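Local coordinates for protein monomethylamine methyltransferase MtmB1 (Methanosarcina barkeri, PDB 1NTH) that transfers the methyl group of monomethylamine to the corrinoid cofactor of its partner protein MtmC in methanogenesis from methylamine, at residues E60-A65 with C319-E324; V230-E235 with H282-L287; H294-V299 with S359-L364; T355-G360 with R391-V396. One frame throughout, in Å; residues are numbered along the deposited sequence. Where two conformers were deposited one is given.

In the fold
All four contacts are buried within one TIM-barrel chain, but their chemistry changes with depth. Contact 3, centred about 5 Å from the centre of the chain, is a salt bridge at the wall of the barrel. Contact 2, about 12 Å out, joins a segment on a barrel strand to a surrounding helix through two side-chain amides. Contacts 1 and 4, at about 18 and 17 Å, lie among the helices, where threonine side chains do the touching, largely through carbon, and each hydroxyl bonds within its own helix. Contacts 3 and 4 share Ser359 and Gly360 and include neighbouring elements of the chain. His282 of contact 2 reaches Arg361 of contact 3, whereas contacts 2 and 4 do not touch.

Contact 1 of 4, residues E60-A65 with C319-E324; sequences EKLFKA and CATISE
Thr321 presents both branches of its side chain to the helix that carries Leu62 and Phe63, and each branch meets a different neighbour. On the nonpolar side, CG2 of Thr321 lies 3.6 Å from CB of Phe63 and 3.8 Å from the backbone N of Phe63, so the methyl group sits against the root of that side chain and approaches its ring obliquely. The ring itself continues to Phe325, which it meets with the two planes only about 20° apart. At the other branch, a methyl group faces a hydroxyl: CD2 of Leu62 comes to 3.4 Å from OG1 of Thr321, a packing contact and not a polar bond.

The polar interactions stay within helix 309-325. OG1 of Thr321 is hydrogen-bonded to the backbone oxygen of Trp317, one turn earlier, and the first torsion (chi1 -60°) sets this oxygen beside the residue's own N while carrying CG2 round to the side opposite that N. Ser323 repeats the scheme: its OG bonds to O of Cys319 at 2.8 Å from above the carbonyl plane, while its backbone N reaches the same oxygen from the opposite face.

With glycine in place of Thr321, both branches would be gone, which would probably open a gap beside Leu62 and Phe63 and leave Trp317 O without its hydroxyl partner. The join between helices 56-73 and 309-325 at this point is therefore one of shape: the threonine spends its polarity on its own helix and offers its neighbour what is in effect a small branched surface.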
loop_
_atom_site.group_PDB
_atom_site.type_symbol
_atom_site.label_atom_id
_atom_site.label_comp_id
_atom_site.label_asym_id
_atom_site.label_seq_id
_atom_site.Cartn_x
_atom_site.Cartn_y
_atom_site.Cartn_z
ATOM N N GLU A 60 44.232 18.374 3.554
ATOM C CA GLU A 60 43.534 19.348 4.381
ATOM C C GLU A 60 43.552 20.722 3.719
ATOM O O GLU A 60 42.577 21.466 3.798
ATOM C CB GLU A 60 44.159 19.429 5.776
ATOM C CG GLU A 60 43.549 20.517 6.644
ATOM C CD GLU A 60 43.952 20.404 8.100
ATOM O OE1 GLU A 60 45.141 20.131 8.372
ATOM O OE2 GLU A 60 43.078 20.599 8.973
ATOM N N LYS A 61 44.656 21.061 3.063
ATOM C CA LYS A 61 44.732 22.350 2.383
ATOM C C LYS A 61 43.782 22.358 1.187
ATOM O O LYS A 61 43.171 23.380 0.880
ATOM C CB LYS A 61 46.168 22.635 1.936
ATOM C CG LYS A 61 47.115 22.856 3.107
ATOM C CD LYS A 61 48.477 23.356 2.658
ATOM C CE LYS A 61 49.185 22.348 1.772
ATOM N NZ LYS A 61 50.489 22.880 1.270
ATOM N N LEU A 62 43.651 21.215 0.522
ATOM C CA LEU A 62 42.743 21.111 -0.617
ATOM C C LEU A 62 41.307 21.289 -0.131
ATOM O O LEU A 62 40.493 21.930 -0.794
ATOM C CB LEU A 62 42.888 19.752 -1.310
ATOM C CG LEU A 62 41.818 19.420 -2.360
ATOM C CD1 LEU A 62 41.789 20.499 -3.440
ATOM C CD2 LEU A 62 42.103 18.052 -2.974
ATOM N N PHE A 63 40.992 20.720 1.029
ATOM C CA PHE A 63 39.644 20.852 1.565
ATOM C C PHE A 63 39.360 22.316 1.880
ATOM O O PHE A 63 38.298 22.841 1.538
ATOM C CB PHE A 63 39.473 20.019 2.838
ATOM C CG PHE A 63 38.112 20.151 3.461
ATOM C CD1 PHE A 63 36.991 19.619 2.831
ATOM C CD2 PHE A 63 37.943 20.848 4.652
ATOM C CE1 PHE A 63 35.720 19.777 3.382
ATOM C CE2 PHE A 63 36.676 21.011 5.211
ATOM C CZ PHE A 63 35.563 20.476 4.571
ATOM N N LYS A 64 40.309 22.972 2.538
ATOM C CA LYS A 64 40.142 24.378 2.886
ATOM C C LYS A 64 39.995 25.225 1.628
ATOM O O LYS A 64 39.199 26.160 1.596
ATOM C CB LYS A 64 41.329 24.865 3.718
ATOM C CG LYS A 64 41.362 24.273 5.118
ATOM C CD LYS A 64 42.551 24.811 5.901
ATOM C CE LYS A 64 42.559 24.280 7.324
ATOM N NZ LYS A 64 43.719 24.793 8.108
ATOM N N ALA A 65 40.757 24.889 0.593
ATOM C CA ALA A 65 40.691 25.617 -0.674
ATOM C C ALA A 65 39.304 25.469 -1.302
ATOM O O ALA A 65 38.711 26.445 -1.762
ATOM C CB ALA A 65 41.754 25.096 -1.632
ATOM N N CYS A 319 37.790 12.955 -3.974
ATOM C CA CYS A 319 37.116 11.952 -3.156
ATOM C C CYS A 319 37.878 11.595 -1.887
ATOM O O CYS A 319 37.282 11.471 -0.816
ATOM C CB CYS A 319 36.858 10.681 -3.965
ATOM S SG CYS A 319 35.843 9.478 -3.059
ATOM N N ALA A 320 39.193 11.421 -1.992
ATOM C CA ALA A 320 39.981 11.082 -0.813
ATOM C C ALA A 320 39.839 12.189 0.220
ATOM O O ALA A 320 39.718 11.932 1.418
ATOM C CB ALA A 320 41.449 10.897 -1.185
ATOM N N THR A 321 39.850 13.431 -0.253
ATOM C CA THR A 321 39.732 14.583 0.624
ATOM C C THR A 321 38.331 14.690 1.221
ATOM O O THR A 321 38.175 14.928 2.418
ATOM C CB THR A 321 40.085 15.868 -0.142
ATOM O OG1 THR A 321 41.431 15.757 -0.625
ATOM C CG2 THR A 321 39.977 17.087 0.760
ATOM N N ILE A 322 37.313 14.512 0.387
ATOM C CA ILE A 322 35.938 14.570 0.867
ATOM C C ILE A 322 35.699 13.432 1.867
ATOM O O ILE A 322 35.006 13.613 2.870
ATOM C CB ILE A 322 34.944 14.468 -0.318
ATOM C CG1 ILE A 322 34.921 15.795 -1.087
ATOM C CG2 ILE A 322 33.545 14.100 0.185
ATOM C CD1 ILE A 322 34.429 16.981 -0.275
ATOM N N SER A 323 36.290 12.271 1.604
ATOM C CA SER A 323 36.129 11.119 2.494
ATOM C C SER A 323 36.828 11.337 3.829
ATOM O O SER A 323 36.351 10.896 4.875
ATOM C CB SER A 323 36.691 9.855 1.841
ATOM O OG SER A 323 35.983 9.532 0.660
ATOM N N GLU A 324 37.962 12.023 3.786
ATOM C CA GLU A 324 38.739 12.282 4.987
ATOM C C GLU A 324 38.134 13.328 5.917
ATOM O O GLU A 324 38.112 13.139 7.135
ATOM C CB GLU A 324 40.157 12.719 4.602
ATOM C CG GLU A 324 41.030 13.122 5.787
ATOM C CD GLU A 324 41.499 11.934 6.607
ATOM O OE1 GLU A 324 41.928 12.143 7.761
ATOM O OE2 GLU A 324 41.450 10.796 6.095
#

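Contact 2 of 4, residues V230-E235 with H282-L287; sequences VSQLNE and HINAVL
Gln232, in the segment that follows on strand 227-231, reaches to the helix bearing Asn284 and Ala285, and it contributes more than half of the surface buried here. Its CG stands beside the backbone N (chi1 -69°) and the chain runs extended beyond that point, which carries the terminal amide all the way to the helix. Asn284, second in buried area, donates through ND2 to OE1 of Gln232 at 3.0 Å, with an N-H...O angle of 163°. The two ends of this bond are used differently. The acceptor lies close to the amide plane of Asn284, whereas the donor stands well above the carbonyl plane of Gln232, and the two amide planes are turned 63° apart.

The other half of the Gln232 amide is also occupied. NE2 passes 4.2 Å from CB of Ala285 and is hydrogen-bonded to OD2 of Asp258 and to O of Thr281, while OD1 of Asn284 is bonded to OH of Tyr86. A leucine in place of Gln232 has no amide, which would probably leave Asn284 ND2, Asp258 and Thr281 each short of a polar partner.

The pair thus bridges two layers of the barrel. Strand 227-231 runs parallel to strand 255-259, which supplies Asp258, and helix 271-288 has its other side covered by helices 56-73 and 88-95, with Ile283 and Leu287 turned to them.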
loop_
_atom_site.group_PDB
_atom_site.type_symbol
_atom_site.label_atom_id
_atom_site.label_comp_id
_atom_site.label_asym_id
_atom_site.label_seq_id
_atom_site.Cartn_x
_atom_site.Cartn_y
_atom_site.Cartn_z
ATOM N N VAL A 230 19.862 15.564 -10.250
ATOM C CA VAL A 230 19.784 17.007 -10.447
ATOM C C VAL A 230 21.207 17.368 -10.883
ATOM O O VAL A 230 22.180 16.953 -10.254
ATOM C CB VAL A 230 19.383 17.768 -9.166
ATOM C CG1 VAL A 230 20.387 17.539 -8.068
ATOM C CG2 VAL A 230 19.257 19.254 -9.485
ATOM N N SER A 231 21.326 18.122 -11.969
ATOM C CA SER A 231 22.641 18.456 -12.506
ATOM C C SER A 231 23.129 19.884 -12.304
ATOM O O SER A 231 22.435 20.841 -12.646
ATOM C CB SER A 231 22.671 18.147 -14.005
ATOM O OG SER A 231 22.282 16.809 -14.267
ATOM N N GLN A 232 24.329 20.018 -11.749
ATOM C CA GLN A 232 24.929 21.335 -11.569
ATOM C C GLN A 232 25.582 21.662 -12.906
ATOM O O GLN A 232 25.892 20.761 -13.686
ATOM C CB GLN A 232 26.012 21.313 -10.493
ATOM C CG GLN A 232 25.516 21.107 -9.073
ATOM C CD GLN A 232 26.614 21.350 -8.053
ATOM O OE1 GLN A 232 27.221 22.422 -8.030
ATOM N NE2 GLN A 232 26.874 20.358 -7.204
ATOM N N LEU A 233 25.802 22.945 -13.171
ATOM C CA LEU A 233 26.434 23.345 -14.422
ATOM C C LEU A 233 27.925 23.624 -14.199
ATOM O O LEU A 233 28.430 23.462 -13.089
ATOM C CB LEU A 233 25.724 24.577 -14.987
ATOM C CG LEU A 233 24.214 24.398 -15.207
ATOM C CD1 LEU A 233 23.635 25.654 -15.840
ATOM C CD2 LEU A 233 23.958 23.188 -16.097
ATOM N N ASN A 234 28.625 24.038 -15.252
ATOM C CA ASN A 234 30.065 24.312 -15.160
ATOM C C ASN A 234 30.394 25.801 -15.254
ATOM O O ASN A 234 30.036 26.431 -16.245
ATOM C CB ASN A 234 30.803 23.587 -16.284
ATOM C CG ASN A 234 30.639 22.086 -16.213
ATOM O OD1 ASN A 234 29.547 21.555 -16.431
ATOM N ND2 ASN A 234 31.721 21.392 -15.897
ATOM N N GLU A 235 31.045 26.383 -14.242
ATOM C CA GLU A 235 31.466 25.722 -12.999
ATOM C C GLU A 235 30.840 26.565 -11.884
ATOM O O GLU A 235 30.753 27.790 -12.022
ATOM C CB GLU A 235 32.994 25.754 -12.846
ATOM C CG GLU A 235 33.794 25.133 -13.987
ATOM C CD GLU A 235 33.597 23.632 -14.109
ATOM O OE1 GLU A 235 33.043 23.017 -13.170
ATOM O OE2 GLU A 235 34.010 23.064 -15.142
ATOM N N HIS A 282 31.196 19.375 -4.474
ATOM C CA HIS A 282 30.770 18.249 -3.637
ATOM C C HIS A 282 30.056 18.879 -2.440
ATOM O O HIS A 282 29.012 18.405 -1.994
ATOM C CB HIS A 282 31.967 17.437 -3.119
ATOM C CG HIS A 282 32.392 16.319 -4.020
ATOM N ND1 HIS A 282 33.003 16.529 -5.238
ATOM C CD2 HIS A 282 32.314 14.974 -3.865
ATOM C CE1 HIS A 282 33.283 15.362 -5.794
ATOM N NE2 HIS A 282 32.875 14.403 -4.981
ATOM N N ILE A 283 30.632 19.962 -1.921
ATOM C CA ILE A 283 30.044 20.666 -0.788
ATOM C C ILE A 283 28.737 21.356 -1.197
ATOM O O ILE A 283 27.746 21.313 -0.468
ATOM C CB ILE A 283 31.035 21.723 -0.218
ATOM C CG1 ILE A 283 32.265 21.020 0.371
ATOM C CG2 ILE A 283 30.352 22.557 0.858
ATOM C CD1 ILE A 283 33.399 21.975 0.782
ATOM N N ASN A 284 28.728 21.985 -2.367
ATOM C CA ASN A 284 27.526 22.670 -2.834
ATOM C C ASN A 284 26.352 21.695 -2.982
ATOM O O ASN A 284 25.196 22.078 -2.817
ATOM C CB ASN A 284 27.790 23.362 -4.175
ATOM C CG ASN A 284 26.678 24.314 -4.561
ATOM O OD1 ASN A 284 26.295 25.176 -3.773
ATOM N ND2 ASN A 284 26.154 24.168 -5.776
ATOM N N ALA A 285 26.657 20.438 -3.281
ATOM C CA ALA A 285 25.625 19.422 -3.452
ATOM C C ALA A 285 24.733 19.285 -2.219
ATOM O O ALA A 285 23.512 19.201 -2.338
ATOM C CB ALA A 285 26.266 18.075 -3.772
ATOM N N VAL A 286 25.337 19.269 -1.035
ATOM C CA VAL A 286 24.554 19.105 0.190
ATOM C C VAL A 286 23.979 20.413 0.717
ATOM O O VAL A 286 23.186 20.428 1.658
ATOM C CB VAL A 286 25.400 18.428 1.301
ATOM C CG1 VAL A 286 25.882 17.072 0.818
ATOM C CG2 VAL A 286 26.595 19.305 1.685
ATOM N N LEU A 287 24.366 21.509 0.082
ATOM C CA LEU A 287 23.916 22.831 0.481
ATOM C C LEU A 287 22.756 23.293 -0.400
ATOM O O LEU A 287 21.638 23.496 0.072
ATOM C CB LEU A 287 25.111 23.789 0.372
ATOM C CG LEU A 287 25.106 25.224 0.886
ATOM C CD1 LEU A 287 24.730 25.273 2.354
ATOM C CD2 LEU A 287 26.501 25.810 0.678
#

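Contact 3 of 4, residues H294-V299 with S359-L364; sequences HLDGPV and SGREIL
Asp296 and Arg361 form a buried salt bridge that makes the one close approach of this contact and about two thirds of its buried surface. OD2 of Asp296 lies 2.9 Å from NH2 of Arg361, but the carboxylate and guanidinium planes are 63° apart and the N-H...O angle is only 129°, so the hydrogen bond within the ion pair is weak and the two-pronged pairing of coplanar groups is absent. The packing is tight beyond the bonded atoms too: CB of Asp296 sits 3.6 Å from NH1 of Arg361. The arginine chain bends at its second torsion (chi2 -72°) to bring its end here.

Both charged groups have further partners. Gly297 N donates to OD1 of Asp296 at 2.6 Å from above the carboxylate plane, which ties down the other oxygen. NH1 of Arg361 is hydrogen-bonded to NE2 of His282, with a weak bond to OG of Ser330 besides.

Away from this pair the side chains of Leu295 and Ile363 stay clear of close contact with the opposite segment. The segments part here because strand 330-333 runs between them, hydrogen-bonded to His294 and Asp296; this looser side is nevertheless buried.

Such an ion pair, reaching past an intervening parallel strand into the layer between barrel strands and the helices around them, is built into the wall of this TIM barrel.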
loop_
_atom_site.group_PDB
_atom_site.type_symbol
_atom_site.label_atom_id
_atom_site.label_comp_id
_atom_site.label_asym_id
_atom_site.label_seq_id
_atom_site.Cartn_x
_atom_site.Cartn_y
_atom_site.Cartn_z
ATOM N N HIS A 294 26.473 12.728 -3.875
ATOM C CA HIS A 294 26.939 13.514 -5.010
ATOM C C HIS A 294 27.714 12.676 -6.011
ATOM O O HIS A 294 28.604 11.910 -5.637
ATOM C CB HIS A 294 27.834 14.654 -4.518
ATOM C CG HIS A 294 28.465 15.444 -5.623
ATOM N ND1 HIS A 294 27.759 16.345 -6.391
ATOM C CD2 HIS A 294 29.729 15.445 -6.107
ATOM C CE1 HIS A 294 28.563 16.870 -7.300
ATOM N NE2 HIS A 294 29.764 16.340 -7.150
ATOM N N LEU A 295 27.376 12.842 -7.284
ATOM C CA LEU A 295 28.036 12.120 -8.357
ATOM C C LEU A 295 29.013 13.055 -9.066
ATOM O O LEU A 295 28.624 14.110 -9.567
ATOM C CB LEU A 295 27.010 11.609 -9.365
ATOM C CG LEU A 295 27.597 10.815 -10.535
ATOM C CD1 LEU A 295 28.132 9.475 -10.047
ATOM C CD2 LEU A 295 26.526 10.606 -11.573
ATOM N N ASP A 296 30.278 12.654 -9.099
ATOM C CA ASP A 296 31.335 13.431 -9.742
ATOM C C ASP A 296 31.523 12.885 -11.156
ATOM O O ASP A 296 30.840 11.942 -11.567
ATOM C CB ASP A 296 32.627 13.272 -8.930
ATOM C CG ASP A 296 33.699 14.288 -9.296
ATOM O OD1 ASP A 296 33.495 15.110 -10.217
ATOM O OD2 ASP A 296 34.761 14.253 -8.638
ATOM N N GLY A 297 32.446 13.481 -11.900
ATOM C CA GLY A 297 32.719 13.031 -13.250
ATOM C C GLY A 297 33.656 13.995 -13.952
ATOM O O GLY A 297 33.287 14.571 -14.973
ATOM N N PRO A 298 34.876 14.196 -13.429
ATOM C CA PRO A 298 35.824 15.120 -14.068
ATOM C C PRO A 298 36.058 14.676 -15.503
ATOM O O PRO A 298 36.333 13.507 -15.753
ATOM C CB PRO A 298 37.081 14.979 -13.211
ATOM C CG PRO A 298 36.545 14.543 -11.869
ATOM C CD PRO A 298 35.497 13.535 -12.269
ATOM N N VAL A 299 35.958 15.606 -16.448
ATOM C CA VAL A 299 36.140 15.249 -17.846
ATOM C C VAL A 299 37.204 16.107 -18.531
ATOM O O VAL A 299 37.354 17.290 -18.226
ATOM C CB VAL A 299 34.796 15.359 -18.600
ATOM C CG1 VAL A 299 34.278 16.783 -18.534
ATOM C CG2 VAL A 299 34.959 14.899 -20.034
ATOM N N SER A 359 40.098 5.496 -3.829
ATOM C CA SER A 359 39.935 6.850 -3.300
ATOM C C SER A 359 38.764 6.993 -2.331
ATOM O O SER A 359 38.616 8.030 -1.687
ATOM C CB SER A 359 39.799 7.868 -4.444
ATOM O OG SER A 359 38.601 7.690 -5.181
ATOM N N GLY A 360 37.925 5.964 -2.238
ATOM C CA GLY A 360 36.811 6.014 -1.304
ATOM C C GLY A 360 35.406 6.275 -1.820
ATOM O O GLY A 360 34.527 6.614 -1.033
ATOM N N ARG A 361 35.171 6.124 -3.120
ATOM C CA ARG A 361 33.831 6.356 -3.665
ATOM C C ARG A 361 32.870 5.292 -3.154
ATOM O O ARG A 361 33.240 4.125 -3.029
ATOM C CB ARG A 361 33.842 6.304 -5.196
ATOM C CG ARG A 361 34.627 7.412 -5.874
ATOM C CD ARG A 361 33.925 8.761 -5.784
ATOM N NE ARG A 361 34.747 9.805 -6.393
ATOM C CZ ARG A 361 34.449 11.100 -6.399
ATOM N NH1 ARG A 361 33.333 11.539 -5.833
ATOM N NH2 ARG A 361 35.288 11.965 -6.956
ATOM N N GLU A 362 31.637 5.692 -2.859
ATOM C CA GLU A 362 30.641 4.739 -2.384
ATOM C C GLU A 362 29.907 4.090 -3.550
ATOM O O GLU A 362 29.449 2.953 -3.444
ATOM C CB GLU A 362 29.616 5.425 -1.476
ATOM C CG GLU A 362 30.091 5.723 -0.061
ATOM C CD GLU A 362 31.053 6.892 0.027
ATOM O OE1 GLU A 362 30.941 7.833 -0.788
ATOM O OE2 GLU A 362 31.913 6.879 0.932
ATOM N N ILE A 363 29.794 4.814 -4.660
ATOM C CA ILE A 363 29.088 4.311 -5.831
ATOM C C ILE A 363 29.857 4.529 -7.136
ATOM O O ILE A 363 30.442 5.591 -7.352
ATOM C CB ILE A 363 27.708 5.002 -5.967
ATOM C CG1 ILE A 363 26.857 4.720 -4.721
ATOM C CG2 ILE A 363 26.999 4.514 -7.227
ATOM C CD1 ILE A 363 25.549 5.503 -4.677
ATOM N N LEU A 364 29.860 3.512 -7.992
ATOM C CA LEU A 364 30.506 3.590 -9.303
ATOM C C LEU A 364 29.354 3.538 -10.304
ATOM O O LEU A 364 28.608 2.560 -10.339
ATOM C CB LEU A 364 31.437 2.392 -9.524
ATOM C CG LEU A 364 32.445 2.077 -8.418
ATOM C CD1 LEU A 364 33.363 0.946 -8.879
ATOM C CD2 LEU A 364 33.252 3.319 -8.091
#

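Contact 4 of 4, residues T355-G360 with R391-V396; sequences TDTASG and RATAGV
The carbonyl oxygen of Thr357, whose side chain packs against Thr393 and Ala394, is hydrogen-bonded to NH1 of Arg116 and also lies 3.2 Å from a water. That water makes a long, weak contact with Gly395 N, at 3.5 Å, so any polar link it offers between the two segments is slight. A firmer grip is found two residues earlier, at O of Thr355: Ser359 OG reaches it at 2.8 Å, and Ser359 N arrives from the opposite face of the carbonyl. This reinforces the last turn of helix 343-359 just before Gly360, with positive phi, closes it in a Schellman motif.

The contact across the segments is made largely by the threonine methyl groups. Thr357 and Thr393 meet reciprocally, CG2 of Thr357 lying 3.9 Å from CB of Thr393, and CG2 of Thr393 the same distance from CB of Thr357. CG2 of Thr357 also reaches the backbone N of Ala394 at 3.7 Å, where helix 380-393 gives way to a type II turn. CG2 of Thr393 also comes to 4.0 Å from CB of Ala358.

Both threonines take the same torsion (chi1 -60° and -57°), which places CG2 opposite the backbone N and leaves OG1 beside it. Each hydroxyl then bonds back into its own helix, Thr357 to O of Ser353 and Thr393 to O of Val389. With their oxygens satisfied in this way, the two helix ends meet through hydrocarbon alone at the threonine pair, and small side chains let the backbones approach closely.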
loop_
_atom_site.group_PDB
_atom_site.type_symbol
_atom_site.label_atom_id
_atom_site.label_comp_id
_atom_site.label_asym_id
_atom_site.label_seq_id
_atom_site.Cartn_x
_atom_site.Cartn_y
_atom_site.Cartn_z
ATOM N N THR A 355 40.831 3.724 -9.407
ATOM C CA THR A 355 40.925 5.043 -8.794
ATOM C C THR A 355 39.752 5.337 -7.859
ATOM O O THR A 355 39.951 5.763 -6.720
ATOM C CB THR A 355 40.977 6.142 -9.871
ATOM O OG1 THR A 355 42.077 5.888 -10.756
ATOM C CG2 THR A 355 41.146 7.516 -9.232
ATOM N N ASP A 356 38.535 5.109 -8.345
ATOM C CA ASP A 356 37.338 5.369 -7.550
ATOM C C ASP A 356 37.244 4.491 -6.306
ATOM O O ASP A 356 36.897 4.963 -5.223
ATOM C CB ASP A 356 36.078 5.171 -8.399
ATOM C CG ASP A 356 35.928 6.231 -9.476
ATOM O OD1 ASP A 356 36.515 7.326 -9.321
ATOM O OD2 ASP A 356 35.209 5.973 -10.466
ATOM N N THR A 357 37.544 3.209 -6.462
ATOM C CA THR A 357 37.487 2.284 -5.339
ATOM C C THR A 357 38.513 2.647 -4.267
ATOM O O THR A 357 38.177 2.779 -3.088
ATOM C CB THR A 357 37.731 0.835 -5.815
ATOM O OG1 THR A 357 36.716 0.471 -6.759
ATOM C CG2 THR A 357 37.698 -0.132 -4.639
ATOM N N ALA A 358 39.765 2.831 -4.672
ATOM C CA ALA A 358 40.811 3.163 -3.713
ATOM C C ALA A 358 40.653 4.544 -3.084
ATOM O O ALA A 358 41.023 4.740 -1.928
ATOM C CB ALA A 358 42.173 3.051 -4.381
ATOM N N SER A 359 40.098 5.496 -3.829
ATOM C CA SER A 359 39.935 6.850 -3.300
ATOM C C SER A 359 38.764 6.993 -2.331
ATOM O O SER A 359 38.616 8.030 -1.687
ATOM C CB SER A 359 39.799 7.868 -4.444
ATOM O OG SER A 359 38.601 7.690 -5.181
ATOM N N GLY A 360 37.925 5.964 -2.238
ATOM C CA GLY A 360 36.811 6.014 -1.304
ATOM C C GLY A 360 35.406 6.275 -1.820
ATOM O O GLY A 360 34.527 6.614 -1.033
ATOM N N ARG A 391 36.290 -4.990 -6.894
ATOM C CA ARG A 391 36.510 -6.033 -5.898
ATOM C C ARG A 391 38.008 -6.264 -5.710
ATOM O O ARG A 391 38.492 -6.372 -4.584
ATOM C CB ARG A 391 35.851 -7.345 -6.333
ATOM C CG ARG A 391 36.017 -8.465 -5.315
ATOM C CD ARG A 391 35.497 -9.799 -5.841
ATOM N NE ARG A 391 36.302 -10.304 -6.948
ATOM C CZ ARG A 391 35.880 -10.387 -8.206
ATOM N NH1 ARG A 391 34.655 -9.995 -8.526
ATOM N NH2 ARG A 391 36.687 -10.864 -9.145
ATOM N N ALA A 392 38.734 -6.335 -6.821
ATOM C CA ALA A 392 40.175 -6.561 -6.784
ATOM C C ALA A 392 40.942 -5.420 -6.117
ATOM O O ALA A 392 41.942 -5.647 -5.436
ATOM C CB ALA A 392 40.697 -6.777 -8.202
ATOM N N THR A 393 40.467 -4.194 -6.311
ATOM C CA THR A 393 41.115 -3.010 -5.752
ATOM C C THR A 393 40.848 -2.784 -4.264
ATOM O O THR A 393 41.707 -2.275 -3.544
ATOM C CB THR A 393 40.676 -1.744 -6.523
ATOM O OG1 THR A 393 40.979 -1.908 -7.912
ATOM C CG2 THR A 393 41.400 -0.509 -5.999
ATOM N N ALA A 394 39.659 -3.156 -3.806
ATOM C CA ALA A 394 39.296 -2.963 -2.406
ATOM C C ALA A 394 40.331 -3.546 -1.444
ATOM O O ALA A 394 40.712 -4.709 -1.556
ATOM C CB ALA A 394 37.922 -3.577 -2.131
ATOM N N GLY A 395 40.789 -2.721 -0.508
ATOM C CA GLY A 395 41.755 -3.174 0.476
ATOM C C GLY A 395 43.222 -3.100 0.087
ATOM O O GLY A 395 44.094 -3.283 0.938
ATOM N N VAL A 396 43.509 -2.838 -1.183
ATOM C CA VAL A 396 44.897 -2.757 -1.630
ATOM C C VAL A 396 45.570 -1.485 -1.112
ATOM O O VAL A 396 44.954 -0.421 -1.057
ATOM C CB VAL A 396 44.987 -2.791 -3.175
ATOM C CG1 VAL A 396 46.439 -2.658 -3.622
ATOM C CG2 VAL A 396 44.398 -4.094 -3.697
HETATM O O HOH W 1 39.674 0.411 -1.500
#